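Local coordinates for malonyl CoA reductase (malonate semialdehyde-forming) (Sulfolobus tokodaii, PDB 2EP5), which probably catalyses the NADP-dependent interconversion of malonyl-CoA and 3-oxopropanoate, and belongs to the aspartate-semialdehyde dehydrogenase family, at residues K133-R138 with K142-K147; P118-E123 with E127-L132; T13-Q18 with A183-I188; L89-E94 with S109-D114. All blocks are in the same frame, centred on the assembly; numbering follows the deposited sequence.

Contact 1: residues K133-R138 with K142-K147; sequences KFQKER and KGILVK
Lys136 and Gln135, neighbours on helix 132-140, both reach across to the chain as it enters strand 144-147, one with a hydrocarbon shaft and the other with an amide. The Lys136 chain leaves CB anti to the carbonyl carbon (chi1 -73°) and then runs fully extended, which lays it along two backbone carbonyls. Its CG lies 3.4 Å from Gly143 O. Lys136 CD passes 4.0 Å from Lys142 O, and CE comes within 3.3 Å of the same oxygen and packs against Ile144 CD1 at 3.8 Å, the two side chains crossing at about a right angle. At the tip, NZ donates to a water at 3.2 Å, and that water donates in turn to Lys142 O, so the ammonium is tied to the loop through one solvent molecule.

Gln135, also extended, brings its amide to the outer edge of the strand, its CD 3.7 Å from both Leu145 N and Leu145 O. The other edge is taken by strand 103-106, through backbone bonds of Ile144 and Val146; strand 144-147 is the last of the parallel Rossmann sheet within this chain. A leucine in place of Gln135 would probably leave the backbone N and O of Leu145 facing hydrocarbon, with no polar group from this helix beside them. Helix side chains thus meet the backbone polar atoms of residues 142-145, with a small apolar patch where Ile144 CD1 lies against the lysine methylenes.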
# COMPACT_ATOMS: atom_id res chain seq x y z
N LYS A 133 -32.07 -35.27 -8.79
CA LYS A 133 -32.94 -36.42 -9.02
C LYS A 133 -33.22 -36.72 -10.49
O LYS A 133 -33.62 -37.83 -10.82
CB LYS A 133 -34.27 -36.23 -8.29
CG LYS A 133 -34.18 -36.32 -6.78
CD LYS A 133 -35.52 -35.98 -6.12
CE LYS A 133 -36.65 -36.89 -6.63
NZ LYS A 133 -37.96 -36.60 -5.98
N PHE A 134 -33.00 -35.74 -11.36
CA PHE A 134 -33.29 -35.91 -12.78
C PHE A 134 -32.11 -35.59 -13.68
O PHE A 134 -32.21 -35.70 -14.90
CB PHE A 134 -34.47 -35.01 -13.14
CG PHE A 134 -35.61 -35.08 -12.15
CD1 PHE A 134 -36.56 -36.10 -12.24
CD2 PHE A 134 -35.70 -34.16 -11.12
CE1 PHE A 134 -37.59 -36.20 -11.30
CE2 PHE A 134 -36.73 -34.24 -10.17
CZ PHE A 134 -37.67 -35.27 -10.27
N GLN A 135 -31.00 -35.18 -13.07
CA GLN A 135 -29.82 -34.82 -13.83
C GLN A 135 -29.27 -35.93 -14.72
O GLN A 135 -29.07 -35.73 -15.92
CB GLN A 135 -28.73 -34.32 -12.88
CG GLN A 135 -27.43 -33.93 -13.56
CD GLN A 135 -26.44 -33.29 -12.61
OE1 GLN A 135 -26.63 -32.15 -12.17
NE2 GLN A 135 -25.37 -34.01 -12.28
N LYS A 136 -29.02 -37.10 -14.14
CA LYS A 136 -28.48 -38.21 -14.91
C LYS A 136 -29.30 -38.48 -16.17
O LYS A 136 -28.75 -38.61 -17.26
CB LYS A 136 -28.41 -39.48 -14.05
CG LYS A 136 -27.32 -39.46 -13.00
CD LYS A 136 -27.23 -40.80 -12.28
CE LYS A 136 -26.19 -40.76 -11.18
NZ LYS A 136 -26.10 -42.06 -10.46
N GLU A 137 -30.61 -38.56 -16.01
CA GLU A 137 -31.51 -38.82 -17.13
C GLU A 137 -31.54 -37.65 -18.12
O GLU A 137 -31.60 -37.86 -19.33
CB GLU A 137 -32.92 -39.09 -16.61
CG GLU A 137 -33.96 -39.35 -17.68
CD GLU A 137 -35.37 -39.37 -17.11
OE1 GLU A 137 -35.61 -40.11 -16.13
OE2 GLU A 137 -36.25 -38.65 -17.65
N ARG A 138 -31.50 -36.42 -17.60
CA ARG A 138 -31.53 -35.23 -18.45
C ARG A 138 -30.27 -35.00 -19.27
O ARG A 138 -30.35 -34.67 -20.45
CB ARG A 138 -31.83 -33.98 -17.62
CG ARG A 138 -33.26 -33.86 -17.18
CD ARG A 138 -33.43 -32.75 -16.15
NE ARG A 138 -34.81 -32.64 -15.71
CZ ARG A 138 -35.25 -31.76 -14.82
NH1 ARG A 138 -34.41 -30.89 -14.25
NH2 ARG A 138 -36.53 -31.75 -14.49
N LYS A 142 -23.58 -40.55 -16.08
CA LYS A 142 -23.55 -41.64 -15.11
C LYS A 142 -23.17 -41.00 -13.78
O LYS A 142 -23.34 -41.60 -12.71
CB LYS A 142 -22.47 -42.65 -15.49
CG LYS A 142 -22.67 -43.33 -16.83
CD LYS A 142 -21.47 -44.19 -17.23
CE LYS A 142 -21.20 -45.31 -16.24
NZ LYS A 142 -20.11 -46.22 -16.70
N GLY A 143 -22.67 -39.77 -13.84
CA GLY A 143 -22.25 -39.06 -12.64
C GLY A 143 -23.17 -37.96 -12.16
O GLY A 143 -24.31 -37.83 -12.62
N ILE A 144 -22.66 -37.17 -11.22
CA ILE A 144 -23.39 -36.06 -10.62
C ILE A 144 -22.54 -34.79 -10.62
O ILE A 144 -21.35 -34.83 -10.29
CB ILE A 144 -23.77 -36.39 -9.16
CG1 ILE A 144 -24.83 -37.49 -9.12
CG2 ILE A 144 -24.24 -35.13 -8.44
CD1 ILE A 144 -26.12 -37.16 -9.86
N LEU A 145 -23.14 -33.66 -10.98
CA LEU A 145 -22.42 -32.39 -10.99
C LEU A 145 -23.20 -31.32 -10.23
O LEU A 145 -24.39 -31.11 -10.47
CB LEU A 145 -22.17 -31.91 -12.43
CG LEU A 145 -21.40 -30.59 -12.51
CD1 LEU A 145 -20.04 -30.75 -11.88
CD2 LEU A 145 -21.25 -30.16 -13.96
N VAL A 146 -22.50 -30.67 -9.30
CA VAL A 146 -23.08 -29.60 -8.49
C VAL A 146 -22.14 -28.40 -8.60
O VAL A 146 -20.92 -28.56 -8.65
CB VAL A 146 -23.23 -30.01 -7.00
CG1 VAL A 146 -23.81 -28.86 -6.19
CG2 VAL A 146 -24.13 -31.25 -6.89
N LYS A 147 -22.69 -27.20 -8.64
CA LYS A 147 -21.85 -26.03 -8.76
C LYS A 147 -22.05 -25.02 -7.65
O LYS A 147 -23.08 -25.00 -6.97
CB LYS A 147 -22.09 -25.37 -10.12
CG LYS A 147 -21.41 -26.08 -11.28
CD LYS A 147 -19.90 -25.84 -11.24
CE LYS A 147 -19.17 -26.67 -12.27
NZ LYS A 147 -17.78 -26.18 -12.50
O HOH W 1 -25.48 -44.03 -12.90

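Contact 2: residues P118-E123 with E127-L132; sequences PLINPE and EHLELL
Pro118 is wedged against the 3-10 turn 127-131, and the close packing of this contact gathers round its ring. Pro118 CG sits 3.7 Å from Leu131 CB, the two side chains sliding past each other in opposite directions. On the same ring, CG also meets Leu132 CD2 at 4.0 Å, here crossing at about a right angle, while Pro118 CB rests 3.8 Å from the carbonyl oxygen His128 O. Two residues on, Ile120 continues the apolar surface: its CG1 lies 3.9 Å from Leu129 CD2, and its CD1 touches His128 CB at 4.0 Å. Leu129 turns its branch this way with CG anti to the carbonyl carbon (chi1 -77°).

The side next to Leu119 is looser and wet. The His128 ring swings off, and a water fills in for direct contact, lying in the ring plane 2.9 Å from His128 ND1 and accepting from Leu119 N at 3.0 Å. The other ring nitrogen, NE2, is hydrogen-bonded to Gly217 O, so both nitrogens of this buried imidazole have a polar partner.

All this belongs to the Rossmann-type nucleotide-binding domain. Pro118 and Ile120 probably pair through their backbones with Lys147, which lays their segment along strand 144-147; Leu132 packs on Ile144 and Val146 of that strand, and Ile120 touches Val146 of the same strand and Thr340 of helix 334-347.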
# COMPACT_ATOMS: atom_id res chain seq x y z
N PRO A 118 -27.46 -27.80 -10.23
CA PRO A 118 -27.75 -26.93 -9.09
C PRO A 118 -26.58 -25.98 -8.80
O PRO A 118 -25.42 -26.41 -8.85
CB PRO A 118 -27.97 -27.91 -7.93
CG PRO A 118 -28.16 -29.27 -8.61
CD PRO A 118 -27.25 -29.19 -9.79
N LEU A 119 -26.88 -24.71 -8.54
CA LEU A 119 -25.86 -23.72 -8.21
C LEU A 119 -26.13 -23.47 -6.73
O LEU A 119 -27.10 -22.80 -6.37
CB LEU A 119 -26.04 -22.43 -9.01
CG LEU A 119 -24.93 -21.39 -8.91
CD1 LEU A 119 -23.58 -22.02 -9.27
CD2 LEU A 119 -25.24 -20.22 -9.83
N ILE A 120 -25.29 -24.03 -5.87
CA ILE A 120 -25.52 -23.93 -4.45
C ILE A 120 -24.74 -22.99 -3.56
O ILE A 120 -23.53 -22.82 -3.69
CB ILE A 120 -25.41 -25.34 -3.79
CG1 ILE A 120 -26.33 -26.33 -4.51
CG2 ILE A 120 -25.79 -25.26 -2.31
CD1 ILE A 120 -27.80 -25.93 -4.50
N ASN A 121 -25.49 -22.38 -2.65
CA ASN A 121 -25.00 -21.51 -1.59
C ASN A 121 -25.94 -22.05 -0.51
O ASN A 121 -27.07 -21.59 -0.36
CB ASN A 121 -25.27 -20.03 -1.86
CG ASN A 121 -24.53 -19.13 -0.88
OD1 ASN A 121 -23.93 -19.62 0.08
ND2 ASN A 121 -24.57 -17.82 -1.10
N PRO A 122 -25.46 -23.06 0.25
CA PRO A 122 -26.16 -23.76 1.33
C PRO A 122 -27.38 -23.07 1.97
O PRO A 122 -28.52 -23.49 1.75
CB PRO A 122 -25.04 -24.03 2.33
CG PRO A 122 -23.90 -24.34 1.43
CD PRO A 122 -24.00 -23.24 0.39
N GLU A 123 -27.14 -22.04 2.76
CA GLU A 123 -28.21 -21.32 3.43
C GLU A 123 -29.28 -20.78 2.48
O GLU A 123 -30.46 -20.79 2.79
CB GLU A 123 -27.64 -20.15 4.25
CG GLU A 123 -26.80 -20.55 5.46
CD GLU A 123 -25.34 -20.80 5.13
OE1 GLU A 123 -25.02 -21.06 3.95
OE2 GLU A 123 -24.50 -20.75 6.05
N GLU A 127 -32.41 -26.48 -1.14
CA GLU A 127 -33.52 -27.20 -1.75
C GLU A 127 -33.30 -27.45 -3.24
O GLU A 127 -33.84 -28.41 -3.80
CB GLU A 127 -34.84 -26.43 -1.56
CG GLU A 127 -35.20 -26.14 -0.11
CD GLU A 127 -35.05 -24.66 0.25
OE1 GLU A 127 -33.96 -24.08 0.01
OE2 GLU A 127 -36.03 -24.09 0.78
N HIS A 128 -32.53 -26.59 -3.88
CA HIS A 128 -32.28 -26.74 -5.30
C HIS A 128 -31.56 -28.04 -5.64
O HIS A 128 -31.54 -28.45 -6.80
CB HIS A 128 -31.50 -25.54 -5.84
CG HIS A 128 -32.30 -24.27 -5.87
ND1 HIS A 128 -31.85 -23.12 -6.49
CD2 HIS A 128 -33.53 -23.98 -5.39
CE1 HIS A 128 -32.77 -22.18 -6.38
NE2 HIS A 128 -33.80 -22.67 -5.72
N LEU A 129 -30.97 -28.69 -4.64
CA LEU A 129 -30.27 -29.96 -4.86
C LEU A 129 -31.19 -31.04 -5.42
O LEU A 129 -30.74 -32.05 -5.96
CB LEU A 129 -29.63 -30.45 -3.55
CG LEU A 129 -28.35 -29.73 -3.13
CD1 LEU A 129 -27.94 -30.14 -1.72
CD2 LEU A 129 -27.25 -30.07 -4.13
N GLU A 130 -32.50 -30.83 -5.30
CA GLU A 130 -33.46 -31.78 -5.81
C GLU A 130 -33.28 -31.98 -7.31
O GLU A 130 -33.73 -32.98 -7.87
CB GLU A 130 -34.89 -31.31 -5.52
CG GLU A 130 -35.21 -31.17 -4.05
CD GLU A 130 -36.64 -31.55 -3.73
OE1 GLU A 130 -37.00 -32.73 -3.97
OE2 GLU A 130 -37.41 -30.69 -3.26
N LEU A 131 -32.63 -31.02 -7.95
CA LEU A 131 -32.38 -31.11 -9.39
C LEU A 131 -31.58 -32.35 -9.68
O LEU A 131 -31.62 -32.87 -10.79
CB LEU A 131 -31.61 -29.90 -9.91
CG LEU A 131 -32.35 -28.61 -10.25
CD1 LEU A 131 -31.35 -27.58 -10.79
CD2 LEU A 131 -33.43 -28.88 -11.29
N LEU A 132 -30.84 -32.82 -8.68
CA LEU A 132 -30.00 -34.00 -8.86
C LEU A 132 -30.79 -35.26 -9.16
O LEU A 132 -30.26 -36.21 -9.73
CB LEU A 132 -29.13 -34.22 -7.61
CG LEU A 132 -28.03 -33.18 -7.39
CD1 LEU A 132 -27.24 -33.51 -6.12
CD2 LEU A 132 -27.12 -33.14 -8.60
O HOH W 2 -29.50 -23.38 -8.17

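Contact 3: residues T13-Q18 with A183-I188; sequences TGMVGQ and AGYNGI
Met15 pushes its thioether against the Gly184-Tyr185 peptide and the edge of the Tyr185 ring, the latter a Met-aromatic contact between the glycine-rich turn of the Rossmann domain and a loop of the dimerisation domain. The sulfur does most of the touching: Met15 SD is 3.4 Å from Tyr185 N and 3.5 Å from Gly184 C. It meets the tyrosine ring in the ring plane, 5.2 Å from the centroid and 87° off the normal. Nearer the backbone, Met15 CG packs on Tyr185 CB at 3.7 Å, and the bend at chi3 (83°) carries the methyl CE toward Tyr185 CD1.

The next shell places both partners. Gly14 is the N-cap of helix 15-24, so Met15 stands in its first turn, where the glycine-rich loop leads into the helix; in Rossmann domains such a turn commonly lies against the dinucleotide phosphates. Opposite, Gly184 has a positive phi of 93°, a conformation in which a CB would jam against the preceding carbonyl oxygen. Met191 of the second subunit packs on both Met15 and Tyr185, bringing a neighbouring subunit into the contact. Losing the thioether to an alanine here would probably open a gap beside the Gly184-Tyr185 peptide and strip Met191 of the second subunit of one of its partners. Gly184 is also about 10 Å from the side chains of Cys151 and His244, the predicted acyl-thioester and proton-acceptor residues. Between the two backbones, one water accepts from Tyr185 N at 3.1 Å and from Met15 N at 3.3 Å.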
# COMPACT_ATOMS: atom_id res chain seq x y z
N THR A 13 -3.59 -26.39 -5.71
CA THR A 13 -2.42 -25.52 -5.61
C THR A 13 -2.71 -24.02 -5.51
O THR A 13 -1.92 -23.27 -4.93
CB THR A 13 -1.48 -25.81 -6.81
OG1 THR A 13 -0.70 -26.97 -6.52
CG2 THR A 13 -0.59 -24.65 -7.12
N GLY A 14 -3.83 -23.58 -6.06
CA GLY A 14 -4.16 -22.16 -6.00
C GLY A 14 -4.56 -21.69 -4.62
O GLY A 14 -4.48 -22.44 -3.65
N MET A 15 -5.00 -20.43 -4.52
CA MET A 15 -5.41 -19.87 -3.24
C MET A 15 -6.63 -20.59 -2.67
O MET A 15 -6.62 -20.99 -1.51
CB MET A 15 -5.73 -18.38 -3.37
CG MET A 15 -4.50 -17.49 -3.41
SD MET A 15 -4.90 -15.73 -3.30
CE MET A 15 -5.07 -15.53 -1.53
N VAL A 16 -7.68 -20.74 -3.47
CA VAL A 16 -8.88 -21.42 -3.00
C VAL A 16 -8.54 -22.87 -2.64
O VAL A 16 -9.05 -23.41 -1.66
CB VAL A 16 -10.00 -21.40 -4.06
CG1 VAL A 16 -11.11 -22.37 -3.67
CG2 VAL A 16 -10.55 -19.98 -4.20
N GLY A 17 -7.66 -23.46 -3.42
CA GLY A 17 -7.24 -24.83 -3.16
C GLY A 17 -6.55 -24.97 -1.81
O GLY A 17 -6.86 -25.88 -1.04
N GLN A 18 -5.62 -24.07 -1.51
CA GLN A 18 -4.90 -24.14 -0.25
C GLN A 18 -5.85 -23.91 0.92
O GLN A 18 -5.72 -24.55 1.96
CB GLN A 18 -3.75 -23.12 -0.23
CG GLN A 18 -2.73 -23.37 -1.35
CD GLN A 18 -1.49 -22.50 -1.24
OE1 GLN A 18 -0.77 -22.29 -2.22
NE2 GLN A 18 -1.23 -21.99 -0.04
N ALA A 183 -8.37 -12.47 -7.71
CA ALA A 183 -7.79 -12.78 -9.00
C ALA A 183 -6.67 -13.78 -8.83
O ALA A 183 -5.83 -13.96 -9.71
CB ALA A 183 -7.26 -11.50 -9.66
N GLY A 184 -6.66 -14.45 -7.68
CA GLY A 184 -5.60 -15.41 -7.39
C GLY A 184 -4.50 -14.70 -6.63
O GLY A 184 -4.61 -13.52 -6.33
N TYR A 185 -3.42 -15.42 -6.31
CA TYR A 185 -2.33 -14.82 -5.56
C TYR A 185 -1.43 -13.94 -6.41
O TYR A 185 -0.87 -12.96 -5.92
CB TYR A 185 -1.47 -15.91 -4.90
CG TYR A 185 -0.58 -15.37 -3.80
CD1 TYR A 185 -1.12 -15.04 -2.55
CD2 TYR A 185 0.78 -15.17 -4.01
CE1 TYR A 185 -0.32 -14.53 -1.53
CE2 TYR A 185 1.59 -14.65 -2.99
CZ TYR A 185 1.04 -14.34 -1.76
OH TYR A 185 1.84 -13.84 -0.76
N ASN A 186 -1.28 -14.28 -7.69
CA ASN A 186 -0.41 -13.52 -8.57
C ASN A 186 -1.11 -12.89 -9.75
O ASN A 186 -0.46 -12.39 -10.67
CB ASN A 186 0.72 -14.41 -9.10
CG ASN A 186 1.62 -14.93 -7.99
OD1 ASN A 186 2.12 -16.06 -8.07
ND2 ASN A 186 1.84 -14.12 -6.95
N GLY A 187 -2.44 -12.90 -9.74
CA GLY A 187 -3.16 -12.32 -10.85
C GLY A 187 -2.90 -10.84 -11.09
O GLY A 187 -2.81 -10.41 -12.24
N ILE A 188 -2.78 -10.07 -10.02
CA ILE A 188 -2.58 -8.62 -10.15
C ILE A 188 -1.23 -8.12 -9.63
O ILE A 188 -0.83 -8.44 -8.51
CB ILE A 188 -3.71 -7.88 -9.43
CG1 ILE A 188 -5.05 -8.41 -9.96
CG2 ILE A 188 -3.59 -6.39 -9.65
CD1 ILE A 188 -6.15 -8.34 -8.95
O HOH W 3 -3.83 -18.48 -6.90

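Contact 4: residues L89-E94 with S109-D114; sequences LAESIE and SPFRMD
Glu91 packs against two consecutive residues, Pro110 and Phe111, and these three bury most of the surface. Its backbone and CB meet the proline: Glu91 N is 3.8 Å from Pro110 CG, and Glu91 CB is 3.9 Å from Pro110 CB. Alongside, Ala90 CB touches the same ring, 4.1 Å from Pro110 CG. Further out, Glu91 CG approaches Phe111 CE2 at 3.7 Å, coming in obliquely to the ring. That reach follows from chi1 of -159°, which sets CG opposite the backbone N; the chain then stays extended, and its carboxylate plane stands 66° from the ring plane.

Helix 87-99 is the crossover of a beta-alpha-beta unit in the Rossmann sheet, linking the parallel strands 80-83 and 103-106, and residues 109-114 form the loop just beyond the second strand. There Pro110 and Phe111 occupy the two central positions of a type II beta turn, closed by Arg112 N to Ser109 O at 3.0 Å. Phe111 accordingly has a positive phi (78°). A type I turn follows at once, from Phe111 to Asp114. Outside the two segments, the Phe111 ring packs on Leu95 of the helix and on Leu145 of strand 144-147.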
# COMPACT_ATOMS: atom_id res chain seq x y z
N LEU A 89 -10.22 -24.23 -17.48
CA LEU A 89 -9.83 -25.64 -17.61
C LEU A 89 -10.86 -26.60 -17.05
O LEU A 89 -10.85 -27.79 -17.36
CB LEU A 89 -8.50 -25.89 -16.88
CG LEU A 89 -7.30 -25.04 -17.30
CD1 LEU A 89 -6.11 -25.30 -16.38
CD2 LEU A 89 -6.94 -25.35 -18.74
N ALA A 90 -11.76 -26.08 -16.22
CA ALA A 90 -12.76 -26.90 -15.57
C ALA A 90 -13.78 -27.66 -16.42
O ALA A 90 -14.11 -28.79 -16.10
CB ALA A 90 -13.51 -26.05 -14.54
N GLU A 91 -14.27 -27.05 -17.50
CA GLU A 91 -15.29 -27.72 -18.31
C GLU A 91 -14.93 -29.13 -18.78
O GLU A 91 -15.60 -30.09 -18.40
CB GLU A 91 -15.69 -26.87 -19.53
CG GLU A 91 -17.06 -27.28 -20.09
CD GLU A 91 -17.51 -26.48 -21.30
OE1 GLU A 91 -17.37 -25.24 -21.29
OE2 GLU A 91 -18.02 -27.08 -22.26
N SER A 92 -13.90 -29.25 -19.60
CA SER A 92 -13.50 -30.55 -20.10
C SER A 92 -13.24 -31.56 -18.98
O SER A 92 -13.82 -32.64 -18.95
CB SER A 92 -12.23 -30.43 -20.94
OG SER A 92 -12.43 -29.56 -22.04
N ILE A 93 -12.37 -31.18 -18.05
CA ILE A 93 -12.00 -32.05 -16.94
C ILE A 93 -13.21 -32.53 -16.16
O ILE A 93 -13.45 -33.73 -16.04
CB ILE A 93 -11.01 -31.33 -16.00
CG1 ILE A 93 -9.73 -31.02 -16.77
CG2 ILE A 93 -10.70 -32.20 -14.80
CD1 ILE A 93 -8.78 -30.09 -16.02
N GLU A 94 -13.98 -31.59 -15.63
CA GLU A 94 -15.14 -31.95 -14.84
C GLU A 94 -16.19 -32.73 -15.64
O GLU A 94 -16.86 -33.60 -15.08
CB GLU A 94 -15.77 -30.69 -14.25
CG GLU A 94 -14.83 -29.93 -13.33
CD GLU A 94 -15.47 -28.71 -12.68
OE1 GLU A 94 -16.66 -28.44 -12.96
OE2 GLU A 94 -14.78 -28.03 -11.89
N SER A 109 -16.56 -21.68 -12.73
CA SER A 109 -17.69 -21.17 -13.51
C SER A 109 -18.43 -22.06 -14.54
O SER A 109 -19.66 -21.95 -14.67
CB SER A 109 -17.28 -19.87 -14.19
OG SER A 109 -16.20 -20.11 -15.07
N PRO A 110 -17.72 -22.91 -15.29
CA PRO A 110 -18.44 -23.75 -16.27
C PRO A 110 -19.64 -24.52 -15.71
O PRO A 110 -19.55 -25.12 -14.64
CB PRO A 110 -17.34 -24.68 -16.79
CG PRO A 110 -16.11 -23.80 -16.72
CD PRO A 110 -16.27 -23.16 -15.35
N PHE A 111 -20.76 -24.48 -16.43
CA PHE A 111 -21.98 -25.17 -16.04
C PHE A 111 -22.81 -24.50 -14.94
O PHE A 111 -23.95 -24.90 -14.70
CB PHE A 111 -21.68 -26.60 -15.59
CG PHE A 111 -21.19 -27.49 -16.70
CD1 PHE A 111 -22.04 -27.85 -17.74
CD2 PHE A 111 -19.89 -27.99 -16.69
CE1 PHE A 111 -21.59 -28.68 -18.77
CE2 PHE A 111 -19.43 -28.82 -17.71
CZ PHE A 111 -20.29 -29.17 -18.75
N ARG A 112 -22.26 -23.48 -14.27
CA ARG A 112 -22.99 -22.83 -13.19
C ARG A 112 -24.42 -22.45 -13.55
O ARG A 112 -25.32 -22.50 -12.71
CB ARG A 112 -22.26 -21.58 -12.71
CG ARG A 112 -21.15 -21.83 -11.71
CD ARG A 112 -20.61 -20.48 -11.26
NE ARG A 112 -19.33 -20.55 -10.58
CZ ARG A 112 -18.45 -19.55 -10.60
NH1 ARG A 112 -18.73 -18.44 -11.27
NH2 ARG A 112 -17.30 -19.66 -9.95
N MET A 113 -24.62 -22.07 -14.81
CA MET A 113 -25.95 -21.66 -15.25
C MET A 113 -26.68 -22.73 -16.06
O MET A 113 -27.68 -22.44 -16.73
CB MET A 113 -25.84 -20.35 -16.05
CG MET A 113 -25.35 -19.16 -15.21
SD MET A 113 -26.36 -18.80 -13.73
CE MET A 113 -27.87 -18.12 -14.49
N ASP A 114 -26.20 -23.97 -16.00
CA ASP A 114 -26.86 -25.07 -16.71
C ASP A 114 -28.13 -25.37 -15.92
O ASP A 114 -28.07 -25.62 -14.73
CB ASP A 114 -25.96 -26.31 -16.74
CG ASP A 114 -26.55 -27.43 -17.58
OD1 ASP A 114 -27.65 -27.93 -17.26
OD2 ASP A 114 -25.91 -27.82 -18.58

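Overall arrangement
Contacts 1, 2 and 4 form one cluster, their centres 12 to 16 Å apart, and Lys147 of contact 1 is where they come together. Lys147 O lies 2.7 Å from Ile120 N of contact 2, a probable hydrogen bond. Its side chain reaches contact 4, where Lys147 NZ makes a 2.6 Å salt bridge to Glu94 OE1. Contacts 2 and 4 meet directly, Leu119 CD1 lying 3.4 Å from Arg112 CG. Contact 3 stands apart, its centre about 29, 26 and 19 Å from those of contacts 1, 2 and 4. Its Gly184 lies about 10 Å from the predicted catalytic side chains of Cys151 and His244, and the contact closes a long loop in which the other three are nested.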